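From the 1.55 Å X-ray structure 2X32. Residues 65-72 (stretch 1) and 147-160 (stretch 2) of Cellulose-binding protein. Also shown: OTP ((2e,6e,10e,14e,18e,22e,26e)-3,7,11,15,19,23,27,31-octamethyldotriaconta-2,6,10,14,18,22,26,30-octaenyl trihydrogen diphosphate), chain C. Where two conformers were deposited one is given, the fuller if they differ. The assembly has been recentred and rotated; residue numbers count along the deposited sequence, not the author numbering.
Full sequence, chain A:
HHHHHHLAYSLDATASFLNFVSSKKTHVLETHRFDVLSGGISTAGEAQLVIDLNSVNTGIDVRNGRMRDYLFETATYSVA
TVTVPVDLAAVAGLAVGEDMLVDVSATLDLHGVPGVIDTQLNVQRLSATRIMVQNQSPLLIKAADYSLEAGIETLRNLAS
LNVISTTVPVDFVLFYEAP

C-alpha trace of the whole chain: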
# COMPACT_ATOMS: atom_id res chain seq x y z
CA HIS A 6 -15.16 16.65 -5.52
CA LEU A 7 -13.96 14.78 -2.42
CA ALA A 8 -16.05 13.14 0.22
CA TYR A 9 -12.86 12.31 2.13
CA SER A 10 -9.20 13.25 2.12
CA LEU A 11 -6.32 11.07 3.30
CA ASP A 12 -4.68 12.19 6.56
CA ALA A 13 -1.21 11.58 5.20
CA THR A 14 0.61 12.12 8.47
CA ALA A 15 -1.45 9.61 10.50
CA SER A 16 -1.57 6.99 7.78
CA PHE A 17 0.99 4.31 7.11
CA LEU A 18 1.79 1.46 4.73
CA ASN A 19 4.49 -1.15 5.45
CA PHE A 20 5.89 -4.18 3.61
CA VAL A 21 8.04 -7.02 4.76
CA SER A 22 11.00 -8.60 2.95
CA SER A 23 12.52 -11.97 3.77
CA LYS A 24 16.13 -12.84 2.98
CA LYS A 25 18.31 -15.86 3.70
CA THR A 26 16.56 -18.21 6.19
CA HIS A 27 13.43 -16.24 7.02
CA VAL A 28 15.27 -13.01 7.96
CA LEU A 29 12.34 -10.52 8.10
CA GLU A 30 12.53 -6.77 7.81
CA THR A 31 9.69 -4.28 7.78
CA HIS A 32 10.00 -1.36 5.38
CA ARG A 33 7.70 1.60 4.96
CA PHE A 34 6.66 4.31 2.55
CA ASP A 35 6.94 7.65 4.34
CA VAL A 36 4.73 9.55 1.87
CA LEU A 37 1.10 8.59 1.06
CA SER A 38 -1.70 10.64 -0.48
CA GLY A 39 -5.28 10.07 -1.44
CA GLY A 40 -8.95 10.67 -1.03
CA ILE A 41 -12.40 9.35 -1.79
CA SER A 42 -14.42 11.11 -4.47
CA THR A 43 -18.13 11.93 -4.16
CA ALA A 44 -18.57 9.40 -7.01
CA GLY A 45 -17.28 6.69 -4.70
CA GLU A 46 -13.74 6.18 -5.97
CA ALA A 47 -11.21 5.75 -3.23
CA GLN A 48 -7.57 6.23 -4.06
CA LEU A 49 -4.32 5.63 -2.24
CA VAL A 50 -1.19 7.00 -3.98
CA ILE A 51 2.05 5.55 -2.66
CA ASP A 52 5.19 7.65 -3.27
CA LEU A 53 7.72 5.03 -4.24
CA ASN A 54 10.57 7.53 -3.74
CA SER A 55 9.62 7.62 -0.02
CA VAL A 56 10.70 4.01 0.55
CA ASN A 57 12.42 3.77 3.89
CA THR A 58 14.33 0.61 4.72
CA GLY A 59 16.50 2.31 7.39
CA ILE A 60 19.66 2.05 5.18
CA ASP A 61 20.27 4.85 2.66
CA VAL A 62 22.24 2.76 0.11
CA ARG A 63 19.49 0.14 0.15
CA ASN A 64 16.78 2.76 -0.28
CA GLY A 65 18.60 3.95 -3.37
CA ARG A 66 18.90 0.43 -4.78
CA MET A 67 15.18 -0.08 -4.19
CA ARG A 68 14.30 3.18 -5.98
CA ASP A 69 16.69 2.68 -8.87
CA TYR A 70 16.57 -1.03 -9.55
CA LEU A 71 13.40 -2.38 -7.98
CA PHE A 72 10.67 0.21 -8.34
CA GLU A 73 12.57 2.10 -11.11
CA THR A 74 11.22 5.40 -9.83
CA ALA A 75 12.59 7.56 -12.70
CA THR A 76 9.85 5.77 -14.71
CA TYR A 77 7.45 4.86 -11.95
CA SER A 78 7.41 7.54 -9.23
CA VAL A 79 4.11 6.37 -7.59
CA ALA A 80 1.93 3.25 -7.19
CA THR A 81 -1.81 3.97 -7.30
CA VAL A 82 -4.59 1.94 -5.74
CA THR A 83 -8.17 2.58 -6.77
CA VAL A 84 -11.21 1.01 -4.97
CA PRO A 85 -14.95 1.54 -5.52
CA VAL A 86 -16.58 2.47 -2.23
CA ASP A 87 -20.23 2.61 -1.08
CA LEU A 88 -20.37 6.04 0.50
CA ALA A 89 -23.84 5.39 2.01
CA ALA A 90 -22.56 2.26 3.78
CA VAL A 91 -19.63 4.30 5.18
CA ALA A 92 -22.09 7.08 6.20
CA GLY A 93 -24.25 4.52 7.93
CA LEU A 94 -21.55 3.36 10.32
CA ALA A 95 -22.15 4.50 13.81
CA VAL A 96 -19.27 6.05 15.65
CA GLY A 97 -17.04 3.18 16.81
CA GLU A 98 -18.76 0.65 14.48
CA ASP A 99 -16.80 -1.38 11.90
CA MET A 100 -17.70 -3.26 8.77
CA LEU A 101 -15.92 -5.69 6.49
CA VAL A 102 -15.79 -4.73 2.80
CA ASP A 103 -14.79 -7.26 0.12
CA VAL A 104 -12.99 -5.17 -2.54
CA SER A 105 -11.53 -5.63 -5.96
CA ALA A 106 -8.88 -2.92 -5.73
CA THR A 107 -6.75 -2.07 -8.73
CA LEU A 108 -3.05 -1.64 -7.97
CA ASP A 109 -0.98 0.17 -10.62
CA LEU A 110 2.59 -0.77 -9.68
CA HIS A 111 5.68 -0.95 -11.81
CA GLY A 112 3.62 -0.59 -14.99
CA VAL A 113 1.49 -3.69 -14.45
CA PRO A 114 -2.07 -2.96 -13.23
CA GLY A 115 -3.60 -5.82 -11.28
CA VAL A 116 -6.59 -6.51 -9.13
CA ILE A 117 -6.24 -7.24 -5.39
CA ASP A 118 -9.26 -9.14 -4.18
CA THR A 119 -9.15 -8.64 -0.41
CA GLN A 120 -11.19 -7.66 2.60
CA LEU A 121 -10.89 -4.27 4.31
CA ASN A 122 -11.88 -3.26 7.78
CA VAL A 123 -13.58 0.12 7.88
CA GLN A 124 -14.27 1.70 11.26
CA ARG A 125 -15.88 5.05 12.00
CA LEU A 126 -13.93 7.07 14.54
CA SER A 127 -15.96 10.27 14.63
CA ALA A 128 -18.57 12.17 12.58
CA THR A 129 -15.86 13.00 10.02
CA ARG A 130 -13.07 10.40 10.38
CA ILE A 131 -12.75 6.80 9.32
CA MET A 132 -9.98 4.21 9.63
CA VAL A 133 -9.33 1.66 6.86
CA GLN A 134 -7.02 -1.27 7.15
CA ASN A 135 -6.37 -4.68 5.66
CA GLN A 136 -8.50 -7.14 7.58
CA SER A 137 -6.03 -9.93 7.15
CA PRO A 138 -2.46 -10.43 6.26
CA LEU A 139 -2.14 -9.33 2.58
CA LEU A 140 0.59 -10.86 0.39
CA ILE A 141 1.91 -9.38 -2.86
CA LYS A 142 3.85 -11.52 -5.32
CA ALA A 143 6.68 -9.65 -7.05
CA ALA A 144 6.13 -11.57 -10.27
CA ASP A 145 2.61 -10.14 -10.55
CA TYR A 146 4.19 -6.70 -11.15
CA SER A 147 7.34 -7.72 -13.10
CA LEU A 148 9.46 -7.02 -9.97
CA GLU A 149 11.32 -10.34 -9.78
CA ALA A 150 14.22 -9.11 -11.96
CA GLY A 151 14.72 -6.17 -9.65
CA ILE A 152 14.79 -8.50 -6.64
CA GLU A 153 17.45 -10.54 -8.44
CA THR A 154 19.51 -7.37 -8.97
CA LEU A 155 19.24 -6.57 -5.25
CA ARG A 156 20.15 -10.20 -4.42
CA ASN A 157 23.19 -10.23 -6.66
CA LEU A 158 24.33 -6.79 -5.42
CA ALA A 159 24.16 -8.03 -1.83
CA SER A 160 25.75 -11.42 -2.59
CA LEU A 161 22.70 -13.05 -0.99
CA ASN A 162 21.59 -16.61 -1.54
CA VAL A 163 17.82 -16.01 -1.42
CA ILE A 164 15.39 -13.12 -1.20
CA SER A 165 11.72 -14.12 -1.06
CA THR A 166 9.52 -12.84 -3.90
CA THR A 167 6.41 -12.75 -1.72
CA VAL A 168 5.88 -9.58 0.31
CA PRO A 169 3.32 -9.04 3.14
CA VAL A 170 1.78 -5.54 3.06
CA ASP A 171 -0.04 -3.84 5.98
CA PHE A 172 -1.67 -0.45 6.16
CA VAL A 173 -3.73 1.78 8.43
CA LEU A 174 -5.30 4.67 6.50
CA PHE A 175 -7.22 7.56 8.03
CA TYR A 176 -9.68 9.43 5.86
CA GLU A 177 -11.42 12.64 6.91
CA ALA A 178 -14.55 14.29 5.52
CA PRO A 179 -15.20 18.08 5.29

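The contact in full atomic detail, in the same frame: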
# COMPACT_ATOMS: atom_id res chain seq x y z
N GLY A 65 18.26 3.53 -2.03
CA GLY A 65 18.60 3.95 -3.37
C GLY A 65 18.49 2.79 -4.36
O GLY A 65 17.98 2.96 -5.47
N ARG A 66 18.98 1.63 -3.93
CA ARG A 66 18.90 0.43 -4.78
C ARG A 66 17.42 0.08 -5.01
O ARG A 66 17.03 -0.31 -6.10
CB ARG A 66 19.65 -0.73 -4.16
CG ARG A 66 21.17 -0.53 -4.17
CD ARG A 66 21.82 -1.54 -3.30
NE ARG A 66 23.29 -1.48 -3.41
CZ ARG A 66 24.12 -2.37 -2.88
NH1 ARG A 66 23.66 -3.43 -2.20
NH2 ARG A 66 25.44 -2.21 -3.05
N MET A 67 16.58 0.21 -3.97
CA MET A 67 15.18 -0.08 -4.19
C MET A 67 14.53 0.93 -5.14
O MET A 67 13.77 0.55 -6.04
CB MET A 67 14.42 -0.16 -2.87
CG MET A 67 14.74 -1.40 -2.04
SD MET A 67 13.50 -1.44 -0.76
CE MET A 67 12.08 -1.98 -1.71
N ARG A 68 14.84 2.21 -5.03
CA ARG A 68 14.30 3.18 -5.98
C ARG A 68 14.77 2.96 -7.40
O ARG A 68 14.00 3.00 -8.34
CB ARG A 68 14.63 4.61 -5.54
CG ARG A 68 14.05 5.07 -4.21
CD ARG A 68 14.43 6.52 -3.87
NE ARG A 68 15.91 6.74 -4.02
CZ ARG A 68 16.80 6.79 -3.03
NH1 ARG A 68 16.43 6.66 -1.77
NH2 ARG A 68 18.11 6.99 -3.30
N ASP A 69 16.07 2.73 -7.56
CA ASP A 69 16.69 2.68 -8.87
C ASP A 69 16.47 1.37 -9.61
O ASP A 69 16.20 1.39 -10.82
CB ASP A 69 18.19 2.94 -8.73
CG ASP A 69 18.50 4.37 -8.24
OD1 ASP A 69 17.60 5.25 -8.29
OD2 ASP A 69 19.64 4.56 -7.78
N TYR A 70 16.54 0.27 -8.89
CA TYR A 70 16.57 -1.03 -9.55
C TYR A 70 15.39 -1.90 -9.28
O TYR A 70 15.15 -2.82 -10.06
CB TYR A 70 17.83 -1.79 -9.16
CG TYR A 70 19.06 -0.99 -9.40
CD1 TYR A 70 19.35 -0.45 -10.66
CD2 TYR A 70 19.90 -0.75 -8.37
CE1 TYR A 70 20.52 0.31 -10.85
CE2 TYR A 70 21.02 0.00 -8.53
CZ TYR A 70 21.32 0.54 -9.75
OH TYR A 70 22.53 1.25 -9.81
N LEU A 71 14.61 -1.61 -8.23
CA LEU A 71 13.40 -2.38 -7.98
C LEU A 71 12.18 -1.64 -8.55
O LEU A 71 11.59 -2.08 -9.53
CB LEU A 71 13.27 -2.75 -6.52
CG LEU A 71 12.00 -3.49 -6.14
CD1 LEU A 71 12.09 -4.92 -6.64
CD2 LEU A 71 11.77 -3.34 -4.61
N PHE A 72 11.80 -0.52 -7.93
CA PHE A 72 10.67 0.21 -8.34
C PHE A 72 10.91 0.97 -9.63
O PHE A 72 9.97 1.28 -10.37
CB PHE A 72 10.23 1.16 -7.25
CG PHE A 72 9.84 0.44 -5.98
CD1 PHE A 72 8.90 -0.60 -6.04
CD2 PHE A 72 10.34 0.79 -4.77
CE1 PHE A 72 8.56 -1.28 -4.91
CE2 PHE A 72 10.00 0.10 -3.63
CZ PHE A 72 9.13 -0.90 -3.67
N SER A 147 6.07 -7.66 -12.39
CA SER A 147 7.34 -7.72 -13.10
C SER A 147 8.49 -7.18 -12.24
O SER A 147 9.34 -6.46 -12.73
CB SER A 147 7.22 -6.97 -14.43
OG SER A 147 6.26 -7.67 -15.23
N LEU A 148 8.44 -7.50 -10.94
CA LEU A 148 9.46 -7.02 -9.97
C LEU A 148 10.52 -8.07 -9.62
O LEU A 148 11.40 -7.82 -8.84
CB LEU A 148 8.81 -6.49 -8.69
CG LEU A 148 8.12 -5.16 -8.82
CD1 LEU A 148 7.28 -4.83 -7.57
CD2 LEU A 148 9.15 -4.02 -9.11
N GLU A 149 10.39 -9.28 -10.14
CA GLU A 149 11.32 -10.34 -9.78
C GLU A 149 12.75 -10.01 -10.27
O GLU A 149 13.73 -10.35 -9.59
CB GLU A 149 10.81 -11.71 -10.26
CG GLU A 149 10.74 -11.87 -11.77
CD GLU A 149 9.37 -11.65 -12.41
OE1 GLU A 149 8.74 -10.59 -12.24
OE2 GLU A 149 8.94 -12.57 -13.15
N ALA A 150 12.88 -9.41 -11.45
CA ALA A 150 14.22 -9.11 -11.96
C ALA A 150 14.91 -8.10 -11.06
O ALA A 150 16.12 -8.21 -10.81
CB ALA A 150 14.20 -8.60 -13.44
N GLY A 151 14.17 -7.13 -10.56
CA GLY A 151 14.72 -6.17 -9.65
C GLY A 151 15.17 -6.82 -8.35
O GLY A 151 16.18 -6.43 -7.79
N ILE A 152 14.38 -7.74 -7.83
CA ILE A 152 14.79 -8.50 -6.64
C ILE A 152 16.08 -9.27 -6.91
O ILE A 152 16.98 -9.26 -6.07
CB ILE A 152 13.64 -9.42 -6.16
CG1 ILE A 152 12.48 -8.56 -5.66
CG2 ILE A 152 14.13 -10.33 -5.02
CD1 ILE A 152 11.30 -9.34 -5.13
N GLU A 153 16.22 -9.82 -8.11
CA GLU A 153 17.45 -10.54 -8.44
C GLU A 153 18.64 -9.59 -8.49
O GLU A 153 19.73 -9.96 -8.03
CB GLU A 153 17.28 -11.30 -9.74
CG GLU A 153 18.50 -12.13 -10.13
CD GLU A 153 18.86 -13.20 -9.12
OE1 GLU A 153 18.07 -13.48 -8.19
OE2 GLU A 153 19.96 -13.80 -9.29
N THR A 154 18.44 -8.39 -9.00
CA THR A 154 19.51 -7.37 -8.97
C THR A 154 19.91 -7.06 -7.55
O THR A 154 21.11 -7.12 -7.20
CB THR A 154 19.06 -6.07 -9.70
OG1 THR A 154 18.79 -6.45 -11.05
CG2 THR A 154 20.11 -4.97 -9.65
N LEU A 155 18.92 -6.83 -6.67
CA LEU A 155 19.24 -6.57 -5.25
C LEU A 155 19.96 -7.76 -4.63
O LEU A 155 20.90 -7.58 -3.86
CB LEU A 155 17.96 -6.30 -4.46
CG LEU A 155 17.18 -5.02 -4.83
CD1 LEU A 155 15.91 -4.91 -4.00
CD2 LEU A 155 18.03 -3.85 -4.63
N ARG A 156 19.54 -8.97 -4.98
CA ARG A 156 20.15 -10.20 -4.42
C ARG A 156 21.61 -10.27 -4.82
O ARG A 156 22.49 -10.53 -3.96
CB ARG A 156 19.38 -11.46 -4.85
CG ARG A 156 19.89 -12.70 -4.17
CD ARG A 156 19.14 -13.93 -4.61
NE ARG A 156 19.44 -14.32 -5.99
CZ ARG A 156 20.57 -14.94 -6.35
NH1 ARG A 156 21.53 -15.19 -5.48
NH2 ARG A 156 20.75 -15.29 -7.61
N ASN A 157 21.85 -10.09 -6.12
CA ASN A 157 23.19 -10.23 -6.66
C ASN A 157 24.10 -9.11 -6.15
O ASN A 157 25.29 -9.35 -5.87
CB ASN A 157 23.16 -10.29 -8.19
CG ASN A 157 22.66 -11.63 -8.71
OD1 ASN A 157 21.79 -11.69 -9.57
ND2 ASN A 157 23.28 -12.73 -8.25
N LEU A 158 23.56 -7.90 -5.95
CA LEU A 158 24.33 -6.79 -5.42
C LEU A 158 24.76 -7.01 -3.98
O LEU A 158 25.84 -6.56 -3.56
CB LEU A 158 23.57 -5.48 -5.50
CG LEU A 158 23.53 -4.79 -6.84
CD1 LEU A 158 22.56 -3.64 -6.82
CD2 LEU A 158 24.94 -4.35 -7.26
N ALA A 159 23.91 -7.69 -3.23
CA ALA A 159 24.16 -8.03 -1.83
C ALA A 159 24.90 -9.34 -1.61
O ALA A 159 25.15 -9.73 -0.45
CB ALA A 159 22.83 -8.11 -1.12
N SER A 160 25.18 -10.07 -2.68
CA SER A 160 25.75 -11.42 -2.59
C SER A 160 24.90 -12.40 -1.74
O SER A 160 25.43 -13.26 -1.02
CB SER A 160 27.20 -11.37 -2.04
OG SER A 160 28.01 -10.39 -2.70
O7 OTP C . 22.01 -8.84 3.70
P2 OTP C . 22.62 -7.55 3.22
O5 OTP C . 23.94 -7.75 2.51
O6 OTP C . 22.62 -6.44 4.24
O4 OTP C . 21.61 -7.08 2.00
P1 OTP C . 20.61 -5.81 1.99
O2 OTP C . 19.41 -6.25 2.80
O3 OTP C . 21.28 -4.47 2.19
O1 OTP C . 19.95 -5.73 0.52
C40 OTP C . 19.02 -6.76 0.15
C39 OTP C . 17.64 -6.17 -0.15
C37 OTP C . 16.52 -6.67 0.33
C38 OTP C . 16.37 -7.86 1.28
C36 OTP C . 15.19 -6.03 -0.07
C35 OTP C . 14.37 -6.85 -1.03
C34 OTP C . 13.00 -6.18 -1.30
C32 OTP C . 11.85 -6.82 -1.52
C33 OTP C . 11.73 -8.31 -1.42
C31 OTP C . 10.59 -5.96 -1.70
C30 OTP C . 9.77 -6.15 -2.95
C29 OTP C . 8.50 -5.31 -2.94
C27 OTP C . 7.34 -5.70 -3.44
C28 OTP C . 7.12 -7.00 -4.22
C26 OTP C . 6.08 -4.88 -3.25
C25 OTP C . 6.20 -3.65 -2.38
C24 OTP C . 4.86 -3.10 -1.86
C22 OTP C . 4.20 -2.06 -2.36
C23 OTP C . 4.69 -1.12 -3.44
C21 OTP C . 2.86 -1.73 -1.75
C20 OTP C . 1.67 -2.02 -2.70
C19 OTP C . 0.31 -1.63 -2.12
C17 OTP C . -0.61 -2.47 -1.64
C18 OTP C . -0.58 -3.96 -1.72
C16 OTP C . -1.82 -1.89 -0.92
C15 OTP C . -3.11 -2.26 -1.58
C14 OTP C . -4.25 -1.40 -1.09
C12 OTP C . -5.53 -1.82 -0.91
C13 OTP C . -5.94 -3.27 -1.14
C11 OTP C . -6.62 -0.90 -0.47
C10 OTP C . -6.25 0.46 -0.03
C9 OTP C . -7.35 1.27 0.66
C7 OTP C . -8.05 2.29 0.13
C8 OTP C . -7.81 2.92 -1.23
C6 OTP C . -9.15 2.89 0.96
C5 OTP C . -10.53 2.37 0.64
C4 OTP C . -11.61 3.06 1.42
C2 OTP C . -12.70 2.43 1.89
C3 OTP C . -13.08 1.00 1.73
C1 OTP C . -13.72 3.26 2.63
O HOH W 1 21.10 -5.00 -2.54

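Two helical segments whose touching residues lie at least 77 positions apart in sequence pack at 138° between their N-to-C directions, with axes 8.1 Å apart at closest approach. No direct hydrogen bond joins them; shape does most of the work, burying 526 Å² in total.

The backbones come closest at Gly151. Its CA lies 4.3 Å from Leu71 CA and 3.4 Å from Tyr70 O, so a wider pi-type turn of stretch 1 settles against bare backbone. A CB here would point toward that turn, 2.8 Å from Tyr70 O and 3.0 Å from Leu71 CA; glycine supplies the hollow.

Leu71 is the bump beside it. Its CA-to-CB bond runs sideways, but with chi1 t and chi2 p the branched end comes nearer stretch 2. Leu71 CD1 drops between Leu148 and Ile152, 3.9 Å from Leu148 CD2 and 3.8 Å from Ile152 CG1, while Leu71 CB meets Leu155 CD1 at 4.2 Å. Leu148 CD2 also presses against Leu71 O at 3.1 Å. Leu71 CD2 extends the apolar surface to the lipid, 3.8 Å from OTP C30.

Where the helices stand farther apart, longer side chains fill the gap. Leu155 reaches across with both methyls: CD2 is 3.5 Å from Arg66 CB, and CD1 is 4.2 Å from Met67 CG and 3.9 Å from OTP C35. Arg66, extended from an m chi1, lends its aliphatic stem to this packing and lays one guanidinium face over Leu158 CB, 3.9 Å from NH1. One water then links this guanidinium to the stretch 2 backbone, accepting from Arg66 NH1 (3.0 Å) and donating to Leu155 O (2.9 Å).

Toward the exposed margin, Tyr70 CB rests 3.9 Å from Thr154 CG2, and Tyr70 CD2 lies 4.2 Å from Leu158 CD1. Thr154 suits both settings: its methyl meets tyrosine while OG1 donates to Ala150 O at 3.2 Å.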